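PDB 4L9P: CaaX farnesyltransferase beta subunit Ram1 from Aspergillus fumigatus, which probably supplies the peptide-binding half of the zinc-dependent heterodimer that transfers farnesyl from farnesyl diphosphate to the cysteine of C-terminal CaaX motifs. Local coordinates for residues B[127-132]-B[419-424]; B[384-389]-B[448-453]; B[225-230]-B[262-267]; B[153-158]-B[207-212]. All coordinates share one frame; numbering follows the deposited sequence.

Overall arrangement
All four contacts lie in the alpha-alpha toroid of the beta subunit. Contact 1 ties helix 126-135 to the loop before helix 431-444, and contacts 4 and 3 are nested, in that order, within the stretch of chain it closes. Contact 4 packs helices 151-164 and 200-213 beside the isoprenoid pocket. It touches contact 3, where helix 224-234 meets the end of helix 251-263, with centres 18 Å apart; Leu263 bears on Val207 and Leu208. Contact 2 joins the loop after helix 375-384 to the end of strand 446-449. Its centre is 34 Å from that of contact 1, on the opposite side of the chain's centre. Contact 1 joins early chain to late, its segments alternating with contact 2's.

Contact 1. Residues B[127-132]-B[419-424]; sequences KDHLEY and GGLRDK
His129 and Tyr132, two side chains of helix 126-135, flank the glycine pair Gly419-Gly420, His129 with its edge and Tyr132 with a face, and this joins an early helix of the alpha-alpha toroid to a loop nearly 300 residues later in the chain. The imidazole meets the loop by its edge: Gly420 N donates to His129 ND1 at 2.9 Å, only 5° out of the ring plane, though the bond is bent at the hydrogen (133°). Its NE2 is hydrogen-bonded to Gln415 OE1, consistent with a neutral ring that carries its proton on NE2. Over one face of the same ring sits Leu421 CD1, 3.5 Å from the centroid and almost on the ring normal, a CH-pi contact in which the two side chains cross at about a right angle. Tyr132 CG is anti to the backbone N (chi1 -177°), and the phenol ring offers a face to the loop; Gly420 CA lies 3.8 Å from its centroid, displaced toward the rim. Gly420 therefore serves both aromatics, its N-H at the edge of one and its CA over the face of the other. Leu421 also packs on Ala437 and Leu438 of helix 431-444, the helix that carries the zinc ligand His433. At Gly419 the backbone comes close to the helix, with CA 3.7 Å from Asp128 O and the carbonyl O 3.5 Å from Tyr132 CD1.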
# COMPACT_ATOMS: atom_id res chain seq x y z
N LYS B 127 -8.32 25.81 9.39
CA LYS B 127 -7.44 26.91 9.02
C LYS B 127 -5.95 26.55 9.22
O LYS B 127 -5.10 26.86 8.39
CB LYS B 127 -7.84 28.17 9.84
CG LYS B 127 -6.82 29.26 9.79
CD LYS B 127 -7.29 30.49 10.60
CE LYS B 127 -6.22 31.57 10.64
NZ LYS B 127 -6.86 32.74 11.33
N ASP B 128 -5.65 25.83 10.31
CA ASP B 128 -4.27 25.43 10.54
C ASP B 128 -3.79 24.51 9.42
O ASP B 128 -2.63 24.63 8.93
CB ASP B 128 -4.12 24.64 11.85
CG ASP B 128 -4.35 25.49 13.10
OD1 ASP B 128 -4.21 26.73 13.03
OD2 ASP B 128 -4.62 24.87 14.17
N HIS B 129 -4.62 23.56 9.01
CA HIS B 129 -4.19 22.64 7.94
C HIS B 129 -4.09 23.31 6.58
O HIS B 129 -3.17 22.97 5.81
CB HIS B 129 -5.10 21.42 7.89
CG HIS B 129 -5.15 20.70 9.20
ND1 HIS B 129 -4.01 20.47 9.96
CD2 HIS B 129 -6.20 20.19 9.92
CE1 HIS B 129 -4.36 19.85 11.08
NE2 HIS B 129 -5.68 19.66 11.07
N LEU B 130 -4.99 24.24 6.28
CA LEU B 130 -4.88 24.98 5.02
C LEU B 130 -3.53 25.71 4.98
O LEU B 130 -2.85 25.67 3.98
CB LEU B 130 -5.99 26.07 4.90
CG LEU B 130 -7.36 25.46 4.60
CD1 LEU B 130 -8.44 26.55 4.76
CD2 LEU B 130 -7.47 24.91 3.20
N GLU B 131 -3.17 26.42 6.05
CA GLU B 131 -1.91 27.14 6.01
C GLU B 131 -0.71 26.20 5.84
O GLU B 131 0.24 26.52 5.09
CB GLU B 131 -1.76 28.02 7.24
CG GLU B 131 -2.84 29.10 7.31
CD GLU B 131 -2.74 29.97 8.55
OE1 GLU B 131 -1.75 29.79 9.30
OE2 GLU B 131 -3.63 30.84 8.77
N TYR B 132 -0.76 25.06 6.50
CA TYR B 132 0.31 24.08 6.38
C TYR B 132 0.43 23.62 4.92
O TYR B 132 1.55 23.51 4.39
CB TYR B 132 0.01 22.90 7.30
CG TYR B 132 1.09 21.87 7.29
CD1 TYR B 132 2.20 22.00 8.14
CD2 TYR B 132 1.02 20.76 6.43
CE1 TYR B 132 3.22 21.07 8.14
CE2 TYR B 132 2.06 19.81 6.41
CZ TYR B 132 3.15 19.97 7.29
OH TYR B 132 4.17 19.06 7.28
N GLY B 419 -0.53 22.80 12.79
CA GLY B 419 -1.05 22.49 11.45
C GLY B 419 -0.38 21.27 10.84
O GLY B 419 0.77 20.93 11.19
N GLY B 420 -1.11 20.63 9.93
CA GLY B 420 -0.64 19.37 9.38
C GLY B 420 -1.17 18.21 10.21
O GLY B 420 -1.49 18.31 11.42
N LEU B 421 -1.21 17.05 9.56
CA LEU B 421 -1.53 15.80 10.27
C LEU B 421 -0.34 14.84 10.18
O LEU B 421 0.57 15.02 9.35
CB LEU B 421 -2.82 15.12 9.78
CG LEU B 421 -4.09 16.00 10.10
CD1 LEU B 421 -4.42 16.96 8.90
CD2 LEU B 421 -5.31 15.10 10.43
N ARG B 422 -0.35 13.86 11.07
CA ARG B 422 0.81 13.00 11.28
C ARG B 422 0.42 11.53 11.29
O ARG B 422 -0.76 11.14 11.42
CB ARG B 422 1.48 13.40 12.63
CG ARG B 422 0.53 13.18 13.82
CD ARG B 422 1.09 13.81 15.12
NE ARG B 422 0.10 13.73 16.18
CZ ARG B 422 -0.08 14.71 17.08
NH1 ARG B 422 0.77 15.74 17.12
NH2 ARG B 422 -1.06 14.59 17.98
N ASP B 423 1.47 10.72 11.20
CA ASP B 423 1.33 9.28 11.34
C ASP B 423 0.71 8.88 12.66
O ASP B 423 -0.33 8.21 12.73
CB ASP B 423 2.78 8.72 11.10
CG ASP B 423 3.07 7.35 11.70
OD1 ASP B 423 2.19 6.67 12.23
OD2 ASP B 423 4.26 6.92 11.58
N LYS B 424 1.31 9.37 13.73
CA LYS B 424 0.85 9.02 15.08
C LYS B 424 1.44 10.05 16.04
O LYS B 424 2.36 10.77 15.67
CB LYS B 424 1.27 7.57 15.45
CG LYS B 424 2.80 7.37 15.54
CD LYS B 424 3.12 5.94 16.13
CE LYS B 424 2.54 4.78 15.34
NZ LYS B 424 3.10 4.71 13.91

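Contact 2. Residues B[384-389]-B[448-453]; sequences DGTQPL and HYCTDS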
# COMPACT_ATOMS: atom_id res chain seq x y z
N ASP B 384 -21.97 -5.76 -2.29
CA ASP B 384 -23.31 -5.20 -2.56
C ASP B 384 -23.72 -5.27 -4.01
O ASP B 384 -24.93 -5.39 -4.34
CB ASP B 384 -23.33 -3.71 -2.21
CG ASP B 384 -23.30 -3.45 -0.74
OD1 ASP B 384 -23.60 -4.38 0.06
OD2 ASP B 384 -22.95 -2.30 -0.38
N GLY B 385 -22.76 -5.20 -4.91
CA GLY B 385 -23.04 -5.06 -6.32
C GLY B 385 -23.39 -3.65 -6.73
O GLY B 385 -23.55 -2.73 -5.89
N THR B 386 -23.55 -3.48 -8.04
CA THR B 386 -23.77 -2.20 -8.64
C THR B 386 -25.18 -1.71 -8.30
O THR B 386 -26.14 -2.49 -8.35
CB THR B 386 -23.52 -2.36 -10.17
OG1 THR B 386 -22.10 -2.51 -10.38
CG2 THR B 386 -23.95 -1.15 -10.91
N GLN B 387 -25.28 -0.44 -7.92
CA GLN B 387 -26.58 0.15 -7.57
C GLN B 387 -27.25 0.72 -8.80
O GLN B 387 -26.69 1.53 -9.49
CB GLN B 387 -26.42 1.21 -6.47
CG GLN B 387 -25.55 0.70 -5.29
CD GLN B 387 -26.26 -0.32 -4.43
OE1 GLN B 387 -27.28 0.01 -3.82
NE2 GLN B 387 -25.72 -1.58 -4.36
N PRO B 388 -28.47 0.27 -9.09
CA PRO B 388 -29.07 0.84 -10.31
C PRO B 388 -29.62 2.26 -10.03
O PRO B 388 -30.21 2.48 -8.96
CB PRO B 388 -30.20 -0.14 -10.62
CG PRO B 388 -30.60 -0.67 -9.24
CD PRO B 388 -29.28 -0.79 -8.48
N LEU B 389 -29.41 3.21 -10.94
CA LEU B 389 -30.05 4.50 -10.73
C LEU B 389 -31.59 4.39 -10.79
O LEU B 389 -32.27 5.05 -10.00
CB LEU B 389 -29.53 5.57 -11.71
CG LEU B 389 -28.10 6.07 -11.48
CD1 LEU B 389 -27.97 7.47 -12.10
CD2 LEU B 389 -27.74 6.07 -10.01
N HIS B 448 -19.99 5.67 -0.61
CA HIS B 448 -19.39 5.63 -1.94
C HIS B 448 -19.84 4.29 -2.53
O HIS B 448 -19.66 3.24 -1.92
CB HIS B 448 -17.83 5.59 -1.81
CG HIS B 448 -17.25 6.94 -1.47
ND1 HIS B 448 -17.36 8.05 -2.30
CD2 HIS B 448 -16.51 7.34 -0.39
CE1 HIS B 448 -16.73 9.07 -1.73
NE2 HIS B 448 -16.19 8.67 -0.58
N TYR B 449 -20.38 4.31 -3.74
CA TYR B 449 -20.90 3.08 -4.35
C TYR B 449 -20.84 3.18 -5.85
O TYR B 449 -20.70 4.28 -6.40
CB TYR B 449 -22.37 2.86 -3.91
CG TYR B 449 -23.24 4.06 -4.13
CD1 TYR B 449 -23.39 5.04 -3.15
CD2 TYR B 449 -23.95 4.20 -5.31
CE1 TYR B 449 -24.18 6.17 -3.39
CE2 TYR B 449 -24.76 5.32 -5.53
CZ TYR B 449 -24.85 6.29 -4.58
OH TYR B 449 -25.68 7.37 -4.84
N CYS B 450 -20.85 2.03 -6.55
CA CYS B 450 -20.78 2.07 -8.02
C CYS B 450 -22.20 1.83 -8.58
O CYS B 450 -23.08 1.27 -7.91
CB CYS B 450 -19.70 1.08 -8.55
SG CYS B 450 -20.07 -0.63 -8.15
N THR B 451 -22.45 2.32 -9.78
CA THR B 451 -23.79 2.37 -10.35
C THR B 451 -23.76 1.86 -11.78
O THR B 451 -22.71 1.51 -12.31
CB THR B 451 -24.33 3.82 -10.34
OG1 THR B 451 -23.63 4.59 -11.35
CG2 THR B 451 -24.21 4.49 -8.96
N ASP B 452 -24.94 1.80 -12.40
CA ASP B 452 -25.06 1.42 -13.80
C ASP B 452 -25.02 2.64 -14.72
O ASP B 452 -25.38 2.54 -15.91
CB ASP B 452 -26.36 0.61 -14.03
CG ASP B 452 -27.65 1.40 -13.65
OD1 ASP B 452 -27.54 2.53 -13.15
OD2 ASP B 452 -28.79 0.86 -13.83
N SER B 453 -24.60 3.78 -14.17
CA SER B 453 -24.51 5.02 -14.92
C SER B 453 -23.11 5.58 -14.95
O SER B 453 -22.61 6.05 -13.94
CB SER B 453 -25.46 6.05 -14.29
OG SER B 453 -25.52 7.20 -15.12
O HOH W 1 -21.84 -0.37 -5.07
O HOH W 2 -20.44 -0.46 -11.75
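The phenol ring of Tyr449 and the amide of Gln387 stand 75° apart, and their side chains cross at about a right angle. Gln387 CG is the atom that meets the ring, approaching Tyr449 CD2 obliquely at 3.8 Å. The bend at chi2 (-73°) turns CD back along its own chain, and from there Gln387 NE2 donates to Gly385 O at 2.9 Å, the acceptor lying close to the amide plane while the donor sits above the carbonyl plane. The carboxylate of Asp452 is the third flat group. Its OD1 takes the backbone N-H of Leu389 at 3.0 Å on the syn side, a nearly straight bond that comes from outside the carboxylate plane, and its OD2 rests beside Pro388 CA and CB. Between these groups the backbones form a single beta bridge of Gln387 with Thr451. Gln387 N donates to Cys450 O at 2.8 Å, and Gln387 O receives Asp452 N in a weak bond, the pattern of a parallel bridge. The bridge lies just after strand 446-449, which pairs antiparallel with strand 468-471. Thr451 OG1 accepts from Ser453 N at 3.1 Å, an ST turn, and the same hydroxyl is bonded to Ser466 O. Two waters fill in the polar network: one donates to Gly385 O and accepts from Cys450 N, the other donates to Thr451 O and to Thr386 OG1, itself also hydrogen-bonded to Glu329 OE2. Leu389 CD1 packs on Ser453 CB at 3.6 Å, and Leu389 CD2 lies 4.0 Å from Thr451 CG2.

Contact 3. Residues B[225-230]-B[262-267]; sequences KAMWKW and ALLDLP
Met227 and Trp228 both place CG anti to the backbone N (chi1 -180° and 177°), which on helix 224-234 carries Met227 CG to Leu264 and Leu266 and sets the indole of Trp228 beside Leu266 and Pro267. In the 262-267 segment the helix ends in a Schellman motif at Asp265, and the chain then turns so that Leu266 and Pro267 face the indole. Pro267 crosses Trp228 at about a right angle and sets CD and CG over one face of the indole, CD 3.8 Å from the centroid of the five-membered ring, a CH-pi contact. Leu266 CB approaches Trp228 CD1 obliquely at 4.1 Å, while Leu266 CD1 sits 4.0 Å from Trp228 CA. One residue earlier on the helix, Met227 CG touches Leu264 CD1 at 4.0 Å. The indole also meets Phe517 edge-to-face, near the C-terminus. Trp228 NE1 makes only a weak, bent bond to Pro267 O (3.3 Å), its stronger acceptor being Ala269 O; Pro267 O in turn accepts from His261 NE2. Adhesion of this part of the toroid therefore rests mainly on apolar and CH-pi packing, while the buried indole N-H is satisfied chiefly by the backbone just beyond the proline.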
# COMPACT_ATOMS: atom_id res chain seq x y z
N LYS B 225 0.48 10.18 -26.64
CA LYS B 225 1.06 9.08 -27.41
C LYS B 225 2.38 8.62 -26.80
O LYS B 225 2.64 7.41 -26.68
CB LYS B 225 1.26 9.47 -28.89
CG LYS B 225 1.80 8.30 -29.62
CD LYS B 225 1.73 8.49 -31.09
CE LYS B 225 1.33 7.23 -31.69
NZ LYS B 225 1.19 7.46 -33.11
N ALA B 226 3.23 9.57 -26.37
CA ALA B 226 4.51 9.16 -25.83
C ALA B 226 4.28 8.50 -24.46
O ALA B 226 4.98 7.54 -24.10
CB ALA B 226 5.42 10.37 -25.71
N MET B 227 3.30 8.97 -23.69
CA MET B 227 2.97 8.28 -22.44
C MET B 227 2.57 6.82 -22.66
O MET B 227 2.98 5.93 -21.89
CB MET B 227 1.79 8.99 -21.74
CG MET B 227 1.35 8.35 -20.40
SD MET B 227 2.55 8.68 -19.05
CE MET B 227 2.18 10.39 -18.69
N TRP B 228 1.73 6.58 -23.68
CA TRP B 228 1.33 5.22 -24.03
C TRP B 228 2.52 4.34 -24.45
O TRP B 228 2.63 3.18 -23.99
CB TRP B 228 0.33 5.34 -25.17
CG TRP B 228 -0.19 4.07 -25.77
CD1 TRP B 228 -1.03 3.15 -25.20
CD2 TRP B 228 0.02 3.65 -27.11
NE1 TRP B 228 -1.35 2.15 -26.11
CE2 TRP B 228 -0.70 2.44 -27.30
CE3 TRP B 228 0.78 4.19 -28.16
CZ2 TRP B 228 -0.74 1.75 -28.56
CZ3 TRP B 228 0.76 3.52 -29.40
CH2 TRP B 228 -0.00 2.31 -29.60
N LYS B 229 3.41 4.88 -25.28
CA LYS B 229 4.58 4.09 -25.66
C LYS B 229 5.46 3.73 -24.45
O LYS B 229 5.92 2.60 -24.34
CB LYS B 229 5.42 4.84 -26.71
CG LYS B 229 4.69 4.92 -28.07
CD LYS B 229 5.54 5.61 -29.09
CE LYS B 229 4.98 5.40 -30.46
NZ LYS B 229 6.06 5.88 -31.35
N TRP B 230 5.67 4.71 -23.56
CA TRP B 230 6.53 4.49 -22.41
C TRP B 230 5.84 3.50 -21.47
O TRP B 230 6.49 2.54 -21.00
CB TRP B 230 6.86 5.83 -21.72
CG TRP B 230 7.42 5.60 -20.35
CD1 TRP B 230 8.66 5.07 -20.02
CD2 TRP B 230 6.75 5.86 -19.09
NE1 TRP B 230 8.75 4.95 -18.66
CE2 TRP B 230 7.63 5.46 -18.06
CE3 TRP B 230 5.52 6.45 -18.76
CZ2 TRP B 230 7.31 5.57 -16.72
CZ3 TRP B 230 5.16 6.57 -17.46
CH2 TRP B 230 6.09 6.16 -16.43
N ALA B 262 -6.19 5.00 -17.59
CA ALA B 262 -7.63 5.27 -17.59
C ALA B 262 -7.93 6.76 -17.68
O ALA B 262 -8.79 7.18 -18.48
CB ALA B 262 -8.28 4.74 -16.30
N LEU B 263 -7.26 7.58 -16.87
CA LEU B 263 -7.65 8.99 -16.88
C LEU B 263 -7.28 9.70 -18.20
O LEU B 263 -7.90 10.69 -18.54
CB LEU B 263 -7.00 9.75 -15.70
CG LEU B 263 -7.58 9.32 -14.37
CD1 LEU B 263 -6.76 10.04 -13.22
CD2 LEU B 263 -9.05 9.70 -14.22
N LEU B 264 -6.26 9.22 -18.93
CA LEU B 264 -5.84 9.81 -20.20
C LEU B 264 -6.51 9.09 -21.40
O LEU B 264 -6.21 9.42 -22.55
CB LEU B 264 -4.32 9.72 -20.35
CG LEU B 264 -3.53 10.49 -19.26
CD1 LEU B 264 -2.04 10.36 -19.65
CD2 LEU B 264 -3.95 11.94 -19.01
N ASP B 265 -7.42 8.15 -21.13
CA ASP B 265 -8.08 7.33 -22.16
C ASP B 265 -7.04 6.80 -23.18
O ASP B 265 -7.19 6.99 -24.40
CB ASP B 265 -9.17 8.13 -22.87
CG ASP B 265 -10.00 7.26 -23.83
OD1 ASP B 265 -10.17 6.05 -23.48
OD2 ASP B 265 -10.42 7.76 -24.94
N LEU B 266 -5.99 6.16 -22.69
CA LEU B 266 -5.02 5.62 -23.62
C LEU B 266 -5.57 4.37 -24.28
O LEU B 266 -6.46 3.70 -23.76
CB LEU B 266 -3.73 5.23 -22.89
CG LEU B 266 -3.06 6.40 -22.16
CD1 LEU B 266 -1.74 5.96 -21.51
CD2 LEU B 266 -2.83 7.64 -23.08
N PRO B 267 -5.04 4.02 -25.46
CA PRO B 267 -5.52 2.78 -26.07
C PRO B 267 -5.23 1.56 -25.21
O PRO B 267 -4.16 1.46 -24.60
CB PRO B 267 -4.69 2.70 -27.38
CG PRO B 267 -4.31 4.09 -27.69
CD PRO B 267 -4.06 4.73 -26.31

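Contact 4. Residues B[153-158]-B[207-212]; sequences WMVYWA and VLSIAM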
# COMPACT_ATOMS: atom_id res chain seq x y z
N TRP B 153 4.91 14.17 -6.22
CA TRP B 153 4.08 13.80 -5.08
C TRP B 153 3.78 14.98 -4.17
O TRP B 153 2.65 15.10 -3.65
CB TRP B 153 4.74 12.73 -4.22
CG TRP B 153 4.63 11.34 -4.72
CD1 TRP B 153 5.67 10.47 -4.94
CD2 TRP B 153 3.43 10.58 -4.90
NE1 TRP B 153 5.17 9.24 -5.29
CE2 TRP B 153 3.80 9.27 -5.28
CE3 TRP B 153 2.07 10.86 -4.74
CZ2 TRP B 153 2.89 8.26 -5.52
CZ3 TRP B 153 1.14 9.83 -5.01
CH2 TRP B 153 1.57 8.56 -5.38
N MET B 154 4.76 15.83 -3.88
CA MET B 154 4.51 16.96 -2.95
C MET B 154 3.46 17.92 -3.53
O MET B 154 2.68 18.54 -2.77
CB MET B 154 5.82 17.71 -2.63
CG MET B 154 6.87 16.72 -2.10
SD MET B 154 8.53 17.36 -2.11
CE MET B 154 8.10 18.54 -0.96
N VAL B 155 3.44 18.04 -4.85
CA VAL B 155 2.37 18.85 -5.49
C VAL B 155 1.02 18.17 -5.32
O VAL B 155 0.05 18.79 -4.86
CB VAL B 155 2.67 19.07 -7.00
CG1 VAL B 155 1.47 19.81 -7.63
CG2 VAL B 155 3.97 19.89 -7.16
N TYR B 156 0.95 16.87 -5.61
CA TYR B 156 -0.29 16.13 -5.48
C TYR B 156 -0.81 16.15 -4.04
O TYR B 156 -2.00 16.39 -3.83
CB TYR B 156 -0.10 14.69 -5.97
CG TYR B 156 -1.27 13.83 -5.54
CD1 TYR B 156 -2.57 13.93 -6.14
CD2 TYR B 156 -1.09 12.91 -4.49
CE1 TYR B 156 -3.66 13.15 -5.63
CE2 TYR B 156 -2.17 12.14 -3.99
CZ TYR B 156 -3.43 12.26 -4.60
OH TYR B 156 -4.46 11.50 -4.12
N TRP B 157 0.03 15.82 -3.06
CA TRP B 157 -0.47 15.71 -1.67
C TRP B 157 -1.04 17.04 -1.21
O TRP B 157 -2.09 17.10 -0.51
CB TRP B 157 0.68 15.33 -0.69
CG TRP B 157 1.20 13.93 -0.97
CD1 TRP B 157 0.47 12.83 -1.32
CD2 TRP B 157 2.55 13.49 -0.82
NE1 TRP B 157 1.31 11.74 -1.48
CE2 TRP B 157 2.58 12.12 -1.18
CE3 TRP B 157 3.75 14.14 -0.46
CZ2 TRP B 157 3.78 11.38 -1.18
CZ3 TRP B 157 4.95 13.39 -0.46
CH2 TRP B 157 4.93 12.03 -0.82
N ALA B 158 -0.36 18.14 -1.55
CA ALA B 158 -0.85 19.48 -1.12
C ALA B 158 -2.15 19.82 -1.87
O ALA B 158 -3.10 20.29 -1.23
CB ALA B 158 0.23 20.52 -1.37
N VAL B 207 -0.53 13.46 -13.18
CA VAL B 207 -1.86 13.40 -13.80
C VAL B 207 -2.97 13.76 -12.84
O VAL B 207 -3.92 14.46 -13.22
CB VAL B 207 -2.08 11.99 -14.43
CG1 VAL B 207 -3.55 11.79 -14.89
CG2 VAL B 207 -1.14 11.82 -15.62
N LEU B 208 -2.88 13.29 -11.60
CA LEU B 208 -3.92 13.62 -10.62
C LEU B 208 -3.88 15.12 -10.30
O LEU B 208 -4.94 15.76 -10.10
CB LEU B 208 -3.70 12.82 -9.33
CG LEU B 208 -4.04 11.32 -9.45
CD1 LEU B 208 -4.02 10.66 -8.09
CD2 LEU B 208 -5.32 10.99 -10.20
N SER B 209 -2.66 15.69 -10.24
CA SER B 209 -2.56 17.14 -10.02
C SER B 209 -3.20 17.93 -11.15
O SER B 209 -3.89 18.94 -10.93
CB SER B 209 -1.09 17.56 -9.86
OG SER B 209 -0.49 16.97 -8.69
N ILE B 210 -2.89 17.53 -12.39
CA ILE B 210 -3.48 18.17 -13.55
C ILE B 210 -4.99 18.04 -13.54
O ILE B 210 -5.69 19.01 -13.88
CB ILE B 210 -2.82 17.54 -14.83
CG1 ILE B 210 -1.40 18.10 -14.97
CG2 ILE B 210 -3.67 17.81 -16.08
CD1 ILE B 210 -0.55 17.31 -15.98
N ALA B 211 -5.50 16.86 -13.14
CA ALA B 211 -6.94 16.67 -13.06
C ALA B 211 -7.55 17.64 -12.05
O ALA B 211 -8.62 18.21 -12.28
CB ALA B 211 -7.29 15.21 -12.70
N MET B 212 -6.89 17.81 -10.92
CA MET B 212 -7.48 18.68 -9.86
C MET B 212 -7.49 20.14 -10.31
O MET B 212 -8.50 20.84 -10.11
CB MET B 212 -6.74 18.53 -8.50
CG MET B 212 -7.12 17.29 -7.80
SD MET B 212 -6.36 17.13 -6.16
CE MET B 212 -4.69 16.54 -6.66
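Tyr156 and Ser209 bring their CA atoms to 5.2 Å where helices 151-164 and 200-213 pass; the axes of segments 153-158 and 207-212 approach to 8.9 Å, their N-to-C directions 40° apart. The Tyr156 ring carries most of the contact. Tyr156 CG is anti to the backbone N (chi1 167°), and the ring runs beside Leu208, the two side chains pointing the same way with Tyr156 CE1 3.5 Å from Leu208 CD1. Met212 comes in at about a right angle; its chain is bent at chi3 (-80°), and the methyl CE meets Tyr156 CD1 obliquely at 3.4 Å. Ser209 N lies at the ring edge, near its plane. The hydroxyl of the tyrosine bonds to Val499 O, so the ring is pinned at its far end as well as packed along its side. Ser209 OG is wedged against the facing helix, 3.3 Å from Tyr156 CA and 3.6 Å from Val155 CG1, yet its hydrogen bond goes back to Ala205 O in its own helix. Val155 also packs on Leu44 of the alpha subunit, as Met154 does on Ala45 of that chain. One turn before Trp157, Trp153 touches both the bound farnesyl diphosphate analogue and the peptide. The whole is consistent with neighbouring core helices of the alpha-alpha toroid, running the same general way round the prenyl pocket.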